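Local coordinates for lipopolysaccharide biosynthesis protein wbpB (Thermus thermophilus, PDB 3O9Z) that is an NAD-binding dehydrogenase that takes part in the biosynthesis of the lipopolysaccharide sugar 2,3-diacetamido-2,3-dideoxy-D-mannuronic acid, at residues F6-L11 / P17-A22; G13-R18 / D264-V269; K152-T157 / D190-L195. All blocks are in the same frame, centred on the assembly; numbering follows the deposited sequence.

Interaction 1: F6-L11 / P17-A22; sequences FALTGL and PRHLKA. With NAD (nicotinamide-adenine-dinucleotide), chain E.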
loop_
_atom_site.group_PDB
_atom_site.type_symbol
_atom_site.label_atom_id
_atom_site.label_comp_id
_atom_site.label_asym_id
_atom_site.label_seq_id
_atom_site.Cartn_x
_atom_site.Cartn_y
_atom_site.Cartn_z
ATOM N N PHE A 6 -6.689 10.957 -24.162
ATOM C CA PHE A 6 -6.798 9.771 -23.314
ATOM C C PHE A 6 -6.412 10.074 -21.877
ATOM O O PHE A 6 -5.504 10.908 -21.633
ATOM C CB PHE A 6 -5.786 8.753 -23.803
ATOM C CG PHE A 6 -6.199 8.006 -25.025
ATOM C CD1 PHE A 6 -5.758 8.432 -26.271
ATOM C CD2 PHE A 6 -6.957 6.854 -24.921
ATOM C CE1 PHE A 6 -6.155 7.751 -27.435
ATOM C CE2 PHE A 6 -7.387 6.192 -26.073
ATOM C CZ PHE A 6 -6.901 6.580 -27.316
ATOM N N ALA A 7 -7.045 9.413 -20.914
ATOM C CA ALA A 7 -6.444 9.278 -19.584
ATOM C C ALA A 7 -6.249 7.758 -19.447
ATOM O O ALA A 7 -6.923 6.961 -20.107
ATOM C CB ALA A 7 -7.359 9.781 -18.519
ATOM N N LEU A 8 -5.307 7.352 -18.606
ATOM C CA LEU A 8 -4.921 5.917 -18.482
ATOM C C LEU A 8 -4.939 5.535 -17.005
ATOM O O LEU A 8 -4.366 6.266 -16.174
ATOM C CB LEU A 8 -3.566 5.605 -19.103
ATOM C CG LEU A 8 -3.013 4.206 -18.829
ATOM C CD1 LEU A 8 -3.865 3.136 -19.469
ATOM C CD2 LEU A 8 -1.589 4.175 -19.403
ATOM N N THR A 9 -5.554 4.400 -16.662
ATOM C CA THR A 9 -5.437 3.849 -15.310
ATOM C C THR A 9 -4.545 2.614 -15.350
ATOM O O THR A 9 -4.456 1.900 -16.353
ATOM C CB THR A 9 -6.743 3.477 -14.658
ATOM O OG1 THR A 9 -7.268 2.289 -15.264
ATOM C CG2 THR A 9 -7.770 4.612 -14.864
ATOM N N GLY A 10 -3.717 2.490 -14.311
ATOM C CA GLY A 10 -2.827 1.330 -14.206
ATOM C C GLY A 10 -1.451 1.586 -14.797
ATOM O O GLY A 10 -0.771 0.624 -15.212
ATOM N N LEU A 11 -1.006 2.845 -14.826
ATOM C CA LEU A 11 0.220 3.224 -15.539
ATOM C C LEU A 11 1.499 2.460 -15.097
ATOM O O LEU A 11 2.405 2.301 -15.886
ATOM C CB LEU A 11 0.471 4.730 -15.307
ATOM C CG LEU A 11 1.718 5.342 -15.940
ATOM C CD1 LEU A 11 1.749 5.273 -17.462
ATOM C CD2 LEU A 11 1.843 6.792 -15.468
ATOM N N PRO A 17 2.850 -0.220 -20.638
ATOM C CA PRO A 17 3.687 0.351 -21.711
ATOM C C PRO A 17 3.132 0.031 -23.102
ATOM O O PRO A 17 3.417 0.742 -24.073
ATOM C CB PRO A 17 5.035 -0.330 -21.491
ATOM C CG PRO A 17 5.057 -0.608 -20.006
ATOM C CD PRO A 17 3.634 -0.988 -19.645
ATOM N N ARG A 18 2.377 -1.059 -23.249
ATOM C CA ARG A 18 1.770 -1.370 -24.536
ATOM C C ARG A 18 0.675 -0.374 -24.861
ATOM O O ARG A 18 0.463 -0.036 -26.036
ATOM C CB ARG A 18 1.175 -2.786 -24.542
ATOM C CG ARG A 18 1.856 -3.681 -25.521
ATOM C CD ARG A 18 1.267 -5.092 -25.524
ATOM N NE ARG A 18 2.011 -5.974 -24.634
ATOM C CZ ARG A 18 1.692 -7.244 -24.415
ATOM N NH1 ARG A 18 0.628 -7.765 -25.019
ATOM N NH2 ARG A 18 2.423 -7.981 -23.585
ATOM N N HIS A 19 -0.001 0.134 -23.837
ATOM C CA HIS A 19 -1.038 1.166 -24.032
ATOM C C HIS A 19 -0.408 2.519 -24.316
ATOM O O HIS A 19 -0.932 3.263 -25.139
ATOM C CB HIS A 19 -1.898 1.284 -22.770
ATOM C CG HIS A 19 -2.793 0.102 -22.565
ATOM N ND1 HIS A 19 -4.102 0.104 -22.992
ATOM C CD2 HIS A 19 -2.548 -1.147 -22.089
ATOM C CE1 HIS A 19 -4.646 -1.076 -22.743
ATOM N NE2 HIS A 19 -3.716 -1.865 -22.229
ATOM N N LEU A 20 0.742 2.795 -23.717
ATOM C CA LEU A 20 1.442 4.047 -24.011
ATOM C C LEU A 20 1.908 4.024 -25.439
ATOM O O LEU A 20 1.731 5.029 -26.138
ATOM C CB LEU A 20 2.679 4.188 -23.127
ATOM C CG LEU A 20 2.391 4.402 -21.647
ATOM C CD1 LEU A 20 3.685 4.496 -20.795
ATOM C CD2 LEU A 20 1.502 5.622 -21.377
ATOM N N LYS A 21 2.467 2.896 -25.882
ATOM C CA LYS A 21 2.878 2.759 -27.275
ATOM C C LYS A 21 1.657 2.903 -28.209
ATOM O O LYS A 21 1.741 3.592 -29.245
ATOM C CB LYS A 21 3.658 1.455 -27.467
ATOM C CG LYS A 21 4.067 1.142 -28.897
ATOM C CD LYS A 21 4.293 -0.351 -29.028
ATOM C CE LYS A 21 5.738 -0.626 -29.351
ATOM N NZ LYS A 21 5.830 -0.905 -30.809
ATOM N N ALA A 22 0.512 2.309 -27.866
ATOM C CA ALA A 22 -0.669 2.393 -28.741
ATOM C C ALA A 22 -1.188 3.829 -28.850
ATOM O O ALA A 22 -1.578 4.292 -29.928
ATOM C CB ALA A 22 -1.812 1.489 -28.213
HETATM P PA NAD E . -0.037 -5.394 -12.886
HETATM O O1A NAD E . 1.320 -5.438 -13.481
HETATM O O2A NAD E . -0.346 -5.984 -11.501
HETATM O O5B NAD E . -0.342 -3.845 -12.923
HETATM C C5B NAD E . -1.557 -3.472 -12.334
HETATM C C4B NAD E . -1.501 -1.952 -12.043
HETATM O O4B NAD E . -2.795 -1.462 -11.607
HETATM C C3B NAD E . -0.546 -1.716 -10.840
HETATM O O3B NAD E . 0.497 -0.776 -11.172
HETATM C C2B NAD E . -1.464 -1.242 -9.700
HETATM O O2B NAD E . -0.856 -0.327 -8.777
HETATM C C1B NAD E . -2.525 -0.507 -10.572
HETATM N N9A NAD E . -3.770 -0.280 -9.792
HETATM C C8A NAD E . -4.309 -0.840 -8.675
HETATM N N7A NAD E . -5.445 -0.232 -8.340
HETATM C C5A NAD E . -5.619 0.818 -9.208
HETATM C C6A NAD E . -6.611 1.859 -9.368
HETATM N N6A NAD E . -7.647 1.965 -8.480
HETATM N N1A NAD E . -6.369 2.648 -10.408
HETATM C C2A NAD E . -5.392 2.626 -11.305
HETATM N N3A NAD E . -4.434 1.675 -11.157
HETATM C C4A NAD E . -4.586 0.798 -10.159
HETATM O O3 NAD E . -1.061 -6.075 -13.909
HETATM P PN NAD E . -1.089 -6.142 -15.471
HETATM O O1N NAD E . -0.520 -7.490 -15.912
HETATM O O2N NAD E . -0.517 -4.882 -16.058
HETATM O O5D NAD E . -2.644 -6.321 -15.790
HETATM C C5D NAD E . -3.334 -5.102 -15.899
HETATM C C4D NAD E . -4.629 -5.418 -16.670
HETATM O O4D NAD E . -4.203 -5.729 -18.015
HETATM C C3D NAD E . -5.456 -6.604 -16.153
HETATM O O3D NAD E . -6.847 -6.300 -16.490
HETATM C C2D NAD E . -4.988 -7.730 -17.090
HETATM O O2D NAD E . -5.986 -8.718 -17.289
HETATM C C1D NAD E . -4.630 -7.044 -18.414
HETATM N N1N NAD E . -3.611 -7.761 -19.180
HETATM C C2N NAD E . -3.812 -7.997 -20.459
HETATM C C3N NAD E . -2.919 -8.646 -21.287
HETATM C C7N NAD E . -3.355 -8.882 -22.675
HETATM O O7N NAD E . -4.227 -8.174 -23.223
HETATM N N7N NAD E . -2.651 -9.807 -23.317
HETATM C C4N NAD E . -1.705 -9.056 -20.718
HETATM C C5N NAD E . -1.485 -8.713 -19.384
HETATM C C6N NAD E . -2.431 -8.047 -18.608
#
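Leu20, on helix 16-25, meets Leu8 and Leu11 chiefly through methyl groups. CD2 of Leu8 lies 3.9 Å from CD2 of Leu20, while CD1 of Leu11 is 3.9 Å from Leu20 CD1 and just as far from Leu20 CD2, so that it bears on both prongs of the fork. Each of the two leucines crosses the Leu20 side chain at about a right angle. Their torsions are matched: CG is anti to the backbone N in Leu8 (chi1 171°) and in Leu11 (chi1 179°). Leu20 instead carries CG anti to its carbonyl carbon (chi1 -68°), which brings its branched end round to the strand although its CB does not aim there. Leu30 of strand 29-34 touches both Leu8 and Leu20 and so continues this apolar layer.

His19 joins less closely, its CB 4.3 Å from CD1 of Leu8. Its polar ends look to other partners: ND1 is hydrogen-bonded to Tyr270 and NE2 to Glu102, two bonds that together fix the rotation of the buried ring. Beyond the strand the chain turns at Gly10, where a side chain would jam against the preceding carbonyl oxygen. There the adenine of NAD comes close, with N3A 3.3 Å from Gly10 N and C2A 3.7 Å from CB of Thr9. A strand leading through a glycine-containing turn into a helix packed on it, with the dinucleotide at the strand's end, is the opening of the first beta-alpha-beta unit of a Rossmann fold.

Interaction 2: G13-R18 / D264-V269; sequences GYIAPR and DLHTEV. With NAD (nicotinamide-adenine-dinucleotide), chain E.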
loop_
_atom_site.group_PDB
_atom_site.type_symbol
_atom_site.label_atom_id
_atom_site.label_comp_id
_atom_site.label_asym_id
_atom_site.label_seq_id
_atom_site.Cartn_x
_atom_site.Cartn_y
_atom_site.Cartn_z
ATOM N N GLY A 13 1.876 -0.611 -14.324
ATOM C CA GLY A 13 1.759 -2.047 -14.382
ATOM C C GLY A 13 2.497 -2.646 -15.544
ATOM O O GLY A 13 3.064 -1.964 -16.420
ATOM N N TYR A 14 2.507 -3.972 -15.557
ATOM C CA TYR A 14 3.123 -4.681 -16.658
ATOM C C TYR A 14 2.631 -4.326 -18.061
ATOM O O TYR A 14 3.423 -4.178 -18.993
ATOM C CB TYR A 14 2.964 -6.197 -16.459
ATOM C CG TYR A 14 3.445 -6.952 -17.665
ATOM C CD1 TYR A 14 2.520 -7.505 -18.531
ATOM C CD2 TYR A 14 4.812 -7.193 -17.875
ATOM C CE1 TYR A 14 2.932 -8.184 -19.670
ATOM C CE2 TYR A 14 5.229 -7.881 -19.033
ATOM C CZ TYR A 14 4.277 -8.391 -19.887
ATOM O OH TYR A 14 4.660 -9.069 -21.026
ATOM N N ILE A 15 1.321 -4.251 -18.273
ATOM C CA ILE A 15 0.795 -4.081 -19.625
ATOM C C ILE A 15 0.730 -2.599 -20.019
ATOM O O ILE A 15 0.635 -2.305 -21.224
ATOM C CB ILE A 15 -0.623 -4.704 -19.787
ATOM C CG1 ILE A 15 -0.917 -5.078 -21.248
ATOM C CG2 ILE A 15 -1.714 -3.776 -19.167
ATOM C CD1 ILE A 15 0.056 -6.108 -21.831
ATOM N N ALA A 16 0.802 -1.695 -19.052
ATOM C CA ALA A 16 0.720 -0.251 -19.379
ATOM C C ALA A 16 1.604 0.241 -20.524
ATOM O O ALA A 16 1.152 1.060 -21.335
ATOM C CB ALA A 16 0.934 0.603 -18.123
ATOM N N PRO A 17 2.850 -0.220 -20.638
ATOM C CA PRO A 17 3.687 0.351 -21.711
ATOM C C PRO A 17 3.132 0.031 -23.102
ATOM O O PRO A 17 3.417 0.742 -24.073
ATOM C CB PRO A 17 5.035 -0.330 -21.491
ATOM C CG PRO A 17 5.057 -0.608 -20.006
ATOM C CD PRO A 17 3.634 -0.988 -19.645
ATOM N N ARG A 18 2.377 -1.059 -23.249
ATOM C CA ARG A 18 1.770 -1.370 -24.536
ATOM C C ARG A 18 0.675 -0.374 -24.861
ATOM O O ARG A 18 0.463 -0.036 -26.036
ATOM C CB ARG A 18 1.175 -2.786 -24.542
ATOM C CG ARG A 18 1.856 -3.681 -25.521
ATOM C CD ARG A 18 1.267 -5.092 -25.524
ATOM N NE ARG A 18 2.011 -5.974 -24.634
ATOM C CZ ARG A 18 1.692 -7.244 -24.415
ATOM N NH1 ARG A 18 0.628 -7.765 -25.019
ATOM N NH2 ARG A 18 2.423 -7.981 -23.585
ATOM N N ASP A 264 2.042 -8.194 -29.700
ATOM C CA ASP A 264 2.317 -7.124 -30.663
ATOM C C ASP A 264 1.084 -6.601 -31.398
ATOM O O ASP A 264 1.214 -6.220 -32.576
ATOM C CB ASP A 264 3.254 -7.671 -31.735
ATOM C CG ASP A 264 4.636 -7.083 -31.646
ATOM O OD1 ASP A 264 4.890 -6.076 -32.350
ATOM O OD2 ASP A 264 5.450 -7.630 -30.872
ATOM N N LEU A 265 -0.083 -6.621 -30.752
ATOM C CA LEU A 265 -1.390 -6.216 -31.339
ATOM C C LEU A 265 -2.239 -5.142 -30.620
ATOM O O LEU A 265 -3.376 -4.842 -31.001
ATOM C CB LEU A 265 -2.283 -7.461 -31.464
ATOM C CG LEU A 265 -1.753 -8.538 -32.380
ATOM C CD1 LEU A 265 -2.324 -9.934 -32.046
ATOM C CD2 LEU A 265 -2.035 -8.168 -33.825
ATOM N N HIS A 266 -1.741 -4.539 -29.541
ATOM C CA HIS A 266 -2.548 -3.539 -28.862
ATOM C C HIS A 266 -2.817 -2.302 -29.734
ATOM O O HIS A 266 -3.857 -1.678 -29.617
ATOM C CB HIS A 266 -1.894 -3.117 -27.537
ATOM C CG HIS A 266 -2.242 -4.012 -26.383
ATOM N ND1 HIS A 266 -2.027 -5.376 -26.410
ATOM C CD2 HIS A 266 -2.832 -3.737 -25.197
ATOM C CE1 HIS A 266 -2.432 -5.896 -25.261
ATOM N NE2 HIS A 266 -2.913 -4.924 -24.512
ATOM N N THR A 267 -1.843 -1.937 -30.557
ATOM C CA THR A 267 -2.048 -0.706 -31.329
ATOM C C THR A 267 -3.187 -0.927 -32.338
ATOM O O THR A 267 -4.079 -0.091 -32.491
ATOM C CB THR A 267 -0.757 -0.311 -32.042
ATOM O OG1 THR A 267 0.216 0.078 -31.057
ATOM C CG2 THR A 267 -1.026 0.837 -33.024
ATOM N N GLU A 268 -3.218 -2.124 -32.920
ATOM C CA GLU A 268 -4.356 -2.470 -33.765
ATOM C C GLU A 268 -5.738 -2.512 -33.102
ATOM O O GLU A 268 -6.704 -2.015 -33.655
ATOM C CB GLU A 268 -4.044 -3.764 -34.520
ATOM C CG GLU A 268 -5.192 -4.229 -35.419
ATOM C CD GLU A 268 -5.442 -3.321 -36.601
ATOM O OE1 GLU A 268 -4.527 -2.548 -36.993
ATOM O OE2 GLU A 268 -6.564 -3.432 -37.143
ATOM N N VAL A 269 -5.875 -3.018 -31.871
ATOM C CA VAL A 269 -7.103 -2.824 -31.139
ATOM C C VAL A 269 -7.477 -1.340 -31.008
ATOM O O VAL A 269 -8.641 -0.991 -31.054
ATOM C CB VAL A 269 -6.980 -3.530 -29.765
ATOM C CG1 VAL A 269 -8.206 -3.332 -28.919
ATOM C CG2 VAL A 269 -6.740 -5.025 -30.027
HETATM P PA NAD E . -0.037 -5.394 -12.886
HETATM O O1A NAD E . 1.320 -5.438 -13.481
HETATM O O2A NAD E . -0.346 -5.984 -11.501
HETATM O O5B NAD E . -0.342 -3.845 -12.923
HETATM C C5B NAD E . -1.557 -3.472 -12.334
HETATM C C4B NAD E . -1.501 -1.952 -12.043
HETATM O O4B NAD E . -2.795 -1.462 -11.607
HETATM C C3B NAD E . -0.546 -1.716 -10.840
HETATM O O3B NAD E . 0.497 -0.776 -11.172
HETATM C C2B NAD E . -1.464 -1.242 -9.700
HETATM O O2B NAD E . -0.856 -0.327 -8.777
HETATM C C1B NAD E . -2.525 -0.507 -10.572
HETATM N N9A NAD E . -3.770 -0.280 -9.792
HETATM C C8A NAD E . -4.309 -0.840 -8.675
HETATM N N7A NAD E . -5.445 -0.232 -8.340
HETATM C C5A NAD E . -5.619 0.818 -9.208
HETATM C C6A NAD E . -6.611 1.859 -9.368
HETATM N N6A NAD E . -7.647 1.965 -8.480
HETATM N N1A NAD E . -6.369 2.648 -10.408
HETATM C C2A NAD E . -5.392 2.626 -11.305
HETATM N N3A NAD E . -4.434 1.675 -11.157
HETATM C C4A NAD E . -4.586 0.798 -10.159
HETATM O O3 NAD E . -1.061 -6.075 -13.909
HETATM P PN NAD E . -1.089 -6.142 -15.471
HETATM O O1N NAD E . -0.520 -7.490 -15.912
HETATM O O2N NAD E . -0.517 -4.882 -16.058
HETATM O O5D NAD E . -2.644 -6.321 -15.790
HETATM C C5D NAD E . -3.334 -5.102 -15.899
HETATM C C4D NAD E . -4.629 -5.418 -16.670
HETATM O O4D NAD E . -4.203 -5.729 -18.015
HETATM C C3D NAD E . -5.456 -6.604 -16.153
HETATM O O3D NAD E . -6.847 -6.300 -16.490
HETATM C C2D NAD E . -4.988 -7.730 -17.090
HETATM O O2D NAD E . -5.986 -8.718 -17.289
HETATM C C1D NAD E . -4.630 -7.044 -18.414
HETATM N N1N NAD E . -3.611 -7.761 -19.180
HETATM C C2N NAD E . -3.812 -7.997 -20.459
HETATM C C3N NAD E . -2.919 -8.646 -21.287
HETATM C C7N NAD E . -3.355 -8.882 -22.675
HETATM O O7N NAD E . -4.227 -8.174 -23.223
HETATM N N7N NAD E . -2.651 -9.807 -23.317
HETATM C C4N NAD E . -1.705 -9.056 -20.718
HETATM C C5N NAD E . -1.485 -8.713 -19.384
HETATM C C6N NAD E . -2.431 -8.047 -18.608
HETATM O O HOH W 1 -0.682 -7.412 -28.047
HETATM O O HOH W 2 1.040 -1.093 -28.575
#
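Arg18 and His266 bring the backbones closest, their CA atoms 6.5 Å apart, where the first helix of the Rossmann fold meets the start of helix 266-274. Residues 13-15 belong to the dinucleotide-binding loop, and the amides of Tyr14 and Ile15 grip the pyrophosphate of NAD: Tyr14 N bonds O1A at 2.8 Å, almost straight at 178°, and Ile15 N bonds O2N at 2.9 Å. A side chain on Gly13 would clash with the cofactor.

Across the contact, Arg18 CD lies over one face of the His266 imidazole, a CH-pi contact 3.8 Å from the ring centroid and 27° off the normal. A bend at chi3 then turns the guanidinium plane 80° from the ring. Ile15 CD1 sits 3.2 Å above the centre of that guanidinium, with Tyr14 OH in plane at its edge. His266 NE2 is hydrogen-bonded to Glu102, and the nicotinamide O7N of NAD approaches the ring edge. Putting an alanine at His266 would probably strip Arg18 CD of the ring face it packs on and leave Glu102 without this partner. Two waters bridge the segments. Water 2 donates to both Arg18 O and Thr267 OG1; water 1 lies in the imidazole plane, 2.9 Å from His266 ND1, and accepts from Leu265 N as well as, weakly, from Arg18 NH1.

Interaction 3: K152-T157 / D190-L195; sequences KDVVLT and DLLAWL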
loop_
_atom_site.group_PDB
_atom_site.type_symbol
_atom_site.label_atom_id
_atom_site.label_comp_id
_atom_site.label_asym_id
_atom_site.label_seq_id
_atom_site.Cartn_x
_atom_site.Cartn_y
_atom_site.Cartn_z
ATOM N N LYS A 152 -17.973 -27.948 -35.646
ATOM C CA LYS A 152 -16.632 -28.507 -35.719
ATOM C C LYS A 152 -16.214 -29.089 -34.365
ATOM O O LYS A 152 -16.756 -28.705 -33.322
ATOM C CB LYS A 152 -15.642 -27.421 -36.126
ATOM C CG LYS A 152 -15.813 -26.962 -37.629
ATOM C CD LYS A 152 -16.247 -28.090 -38.561
ATOM C CE LYS A 152 -16.526 -27.567 -39.972
ATOM N NZ LYS A 152 -16.851 -28.649 -40.962
ATOM N N ASP A 153 -15.311 -30.054 -34.376
ATOM C CA ASP A 153 -14.732 -30.582 -33.143
ATOM C C ASP A 153 -13.389 -29.915 -32.962
ATOM O O ASP A 153 -12.567 -29.847 -33.872
ATOM C CB ASP A 153 -14.569 -32.096 -33.268
ATOM C CG ASP A 153 -15.910 -32.782 -33.131
ATOM O OD1 ASP A 153 -16.501 -32.707 -32.031
ATOM O OD2 ASP A 153 -16.439 -33.258 -34.160
ATOM N N VAL A 154 -13.190 -29.352 -31.773
ATOM C CA VAL A 154 -12.075 -28.420 -31.543
ATOM C C VAL A 154 -11.349 -28.833 -30.270
ATOM O O VAL A 154 -11.991 -29.202 -29.276
ATOM C CB VAL A 154 -12.630 -27.001 -31.320
ATOM C CG1 VAL A 154 -11.448 -26.043 -30.986
ATOM C CG2 VAL A 154 -13.368 -26.486 -32.550
ATOM N N VAL A 155 -10.023 -28.776 -30.303
ATOM C CA VAL A 155 -9.230 -28.949 -29.095
ATOM C C VAL A 155 -8.485 -27.638 -28.894
ATOM O O VAL A 155 -7.735 -27.193 -29.773
ATOM C CB VAL A 155 -8.227 -30.104 -29.235
ATOM C CG1 VAL A 155 -7.345 -30.169 -28.005
ATOM C CG2 VAL A 155 -8.980 -31.423 -29.410
ATOM N N LEU A 156 -8.697 -26.999 -27.750
ATOM C CA LEU A 156 -8.065 -25.699 -27.448
ATOM C C LEU A 156 -7.119 -25.970 -26.297
ATOM O O LEU A 156 -7.522 -26.501 -25.251
ATOM C CB LEU A 156 -9.149 -24.739 -26.914
ATOM C CG LEU A 156 -8.806 -23.256 -26.855
ATOM C CD1 LEU A 156 -7.740 -22.935 -25.819
ATOM C CD2 LEU A 156 -8.466 -22.678 -28.249
ATOM N N THR A 157 -5.833 -25.660 -26.501
ATOM C CA THR A 157 -4.826 -25.845 -25.461
ATOM C C THR A 157 -4.109 -24.524 -25.250
ATOM O O THR A 157 -3.694 -23.872 -26.217
ATOM C CB THR A 157 -3.787 -26.875 -25.945
ATOM O OG1 THR A 157 -4.477 -28.071 -26.326
ATOM C CG2 THR A 157 -2.822 -27.237 -24.802
ATOM N N ASP A 190 -13.328 -16.061 -25.261
ATOM C CA ASP A 190 -13.760 -15.063 -26.216
ATOM C C ASP A 190 -13.478 -15.450 -27.663
ATOM O O ASP A 190 -14.344 -15.262 -28.543
ATOM C CB ASP A 190 -13.164 -13.700 -25.851
ATOM C CG ASP A 190 -13.651 -12.632 -26.785
ATOM O OD1 ASP A 190 -14.785 -12.149 -26.539
ATOM O OD2 ASP A 190 -12.927 -12.389 -27.771
ATOM N N LEU A 191 -12.306 -16.028 -27.928
ATOM C CA LEU A 191 -11.981 -16.529 -29.262
ATOM C C LEU A 191 -13.038 -17.537 -29.703
ATOM O O LEU A 191 -13.548 -17.456 -30.838
ATOM C CB LEU A 191 -10.595 -17.212 -29.233
ATOM C CG LEU A 191 -10.200 -17.966 -30.506
ATOM C CD1 LEU A 191 -10.140 -17.037 -31.727
ATOM C CD2 LEU A 191 -8.854 -18.687 -30.289
ATOM N N LEU A 192 -13.368 -18.460 -28.814
ATOM C CA LEU A 192 -14.330 -19.506 -29.160
ATOM C C LEU A 192 -15.730 -18.950 -29.360
ATOM O O LEU A 192 -16.432 -19.422 -30.262
ATOM C CB LEU A 192 -14.372 -20.570 -28.075
ATOM C CG LEU A 192 -13.059 -21.361 -27.956
ATOM C CD1 LEU A 192 -13.067 -22.180 -26.652
ATOM C CD2 LEU A 192 -12.735 -22.262 -29.187
ATOM N N ALA A 193 -16.156 -17.969 -28.567
ATOM C CA ALA A 193 -17.465 -17.347 -28.749
ATOM C C ALA A 193 -17.507 -16.610 -30.081
ATOM O O ALA A 193 -18.522 -16.641 -30.805
ATOM C CB ALA A 193 -17.791 -16.404 -27.550
ATOM N N TRP A 194 -16.447 -15.879 -30.384
ATOM C CA TRP A 194 -16.334 -15.160 -31.661
ATOM C C TRP A 194 -16.422 -16.101 -32.871
ATOM O O TRP A 194 -17.149 -15.811 -33.840
ATOM C CB TRP A 194 -14.996 -14.407 -31.651
ATOM C CG TRP A 194 -14.642 -13.603 -32.846
ATOM C CD1 TRP A 194 -15.354 -12.560 -33.381
ATOM C CD2 TRP A 194 -13.397 -13.663 -33.555
ATOM N NE1 TRP A 194 -14.628 -12.010 -34.418
ATOM C CE2 TRP A 194 -13.413 -12.638 -34.517
ATOM C CE3 TRP A 194 -12.250 -14.451 -33.430
ATOM C CZ2 TRP A 194 -12.354 -12.437 -35.411
ATOM C CZ3 TRP A 194 -11.185 -14.239 -34.305
ATOM C CH2 TRP A 194 -11.251 -13.237 -35.284
ATOM N N LEU A 195 -15.727 -17.239 -32.820
ATOM C CA LEU A 195 -15.765 -18.190 -33.926
ATOM C C LEU A 195 -17.048 -19.020 -33.963
ATOM O O LEU A 195 -17.553 -19.287 -35.060
ATOM C CB LEU A 195 -14.584 -19.143 -33.830
ATOM C CG LEU A 195 -13.186 -18.509 -33.918
ATOM C CD1 LEU A 195 -12.132 -19.594 -33.660
ATOM C CD2 LEU A 195 -12.983 -17.874 -35.310
#
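Leu191 faces two ways: its CD2 methyl touches Leu156 across the contact, while CD1 lies at the edge of the Trp194 indole, in the ring plane and 3.7 Å from Trp194 CE3. Both sit on helix 186-196 of the C-terminal alpha/beta domain of the Gfo/Idh/MocA family, and that indole is the one aromatic ring of segment 190-195. It takes no part in the meeting with the strand and packs instead on helix 136-146, where Lys142 makes a cation-pi contact with it. The carboxylate of Asp190, another planar group, is likewise directed to a partner beyond the pair, in a salt bridge with Arg133.

The helix packs on one side of the domain's mixed sheet. Strand 152-160 is an inner strand of that sheet, between strands 221-228 and 245-251. Helix 190-195 runs nearly antiparallel to strand 152-157, at 157° between their directions, and the two axes come within 11.5 Å of each other. The alternation of the strand decides which residues can reach the helix: Val154 and Leu156 point toward it, whereas Val155 between them belongs to the other side, touching His308 and Arg224.

The interface is purely apolar and light, burying 127 Å² in all, with no hydrogen bond across it. Leu192 contributes most from the helix, and Val223 of strand 221-228 touches both it and Val154. With CG anti to its carbonyl carbon (chi1 -66°), Leu192 extends a single methyl to the strand. Leu156, its CG anti to the backbone N (chi1 -166°), likewise uses CD2 for both helix leucines, 4.5 Å from Leu191 CD2. Leu192 CD2 thus meets two strand side chains at once, 4.4 Å from Val154 CG1 and 4.4 Å from Leu156 CD2.

Interactions 1 and 2 adjoin, their centres 8 Å apart, and both use helix 16-25: one joins it to the first Rossmann strand, the other to helix 266-274. They meet directly through an edge-to-face pair of rings, His19 NE2 standing 3.6 Å from His266 CD2, and Glu102, an NAD-binding residue, bonds both histidines. Together they follow NAD from its adenine, near 6-11, past the pyrophosphate to the nicotinamide amide. Interaction 3 lies apart in the C-terminal domain, its centre 24 Å from that of interaction 2 and 30 Å from that of interaction 1. Even so, the side chain of Leu156 is about 10 Å from bound 2-oxoglutarate, and Tyr158, which binds it, follows on the same strand.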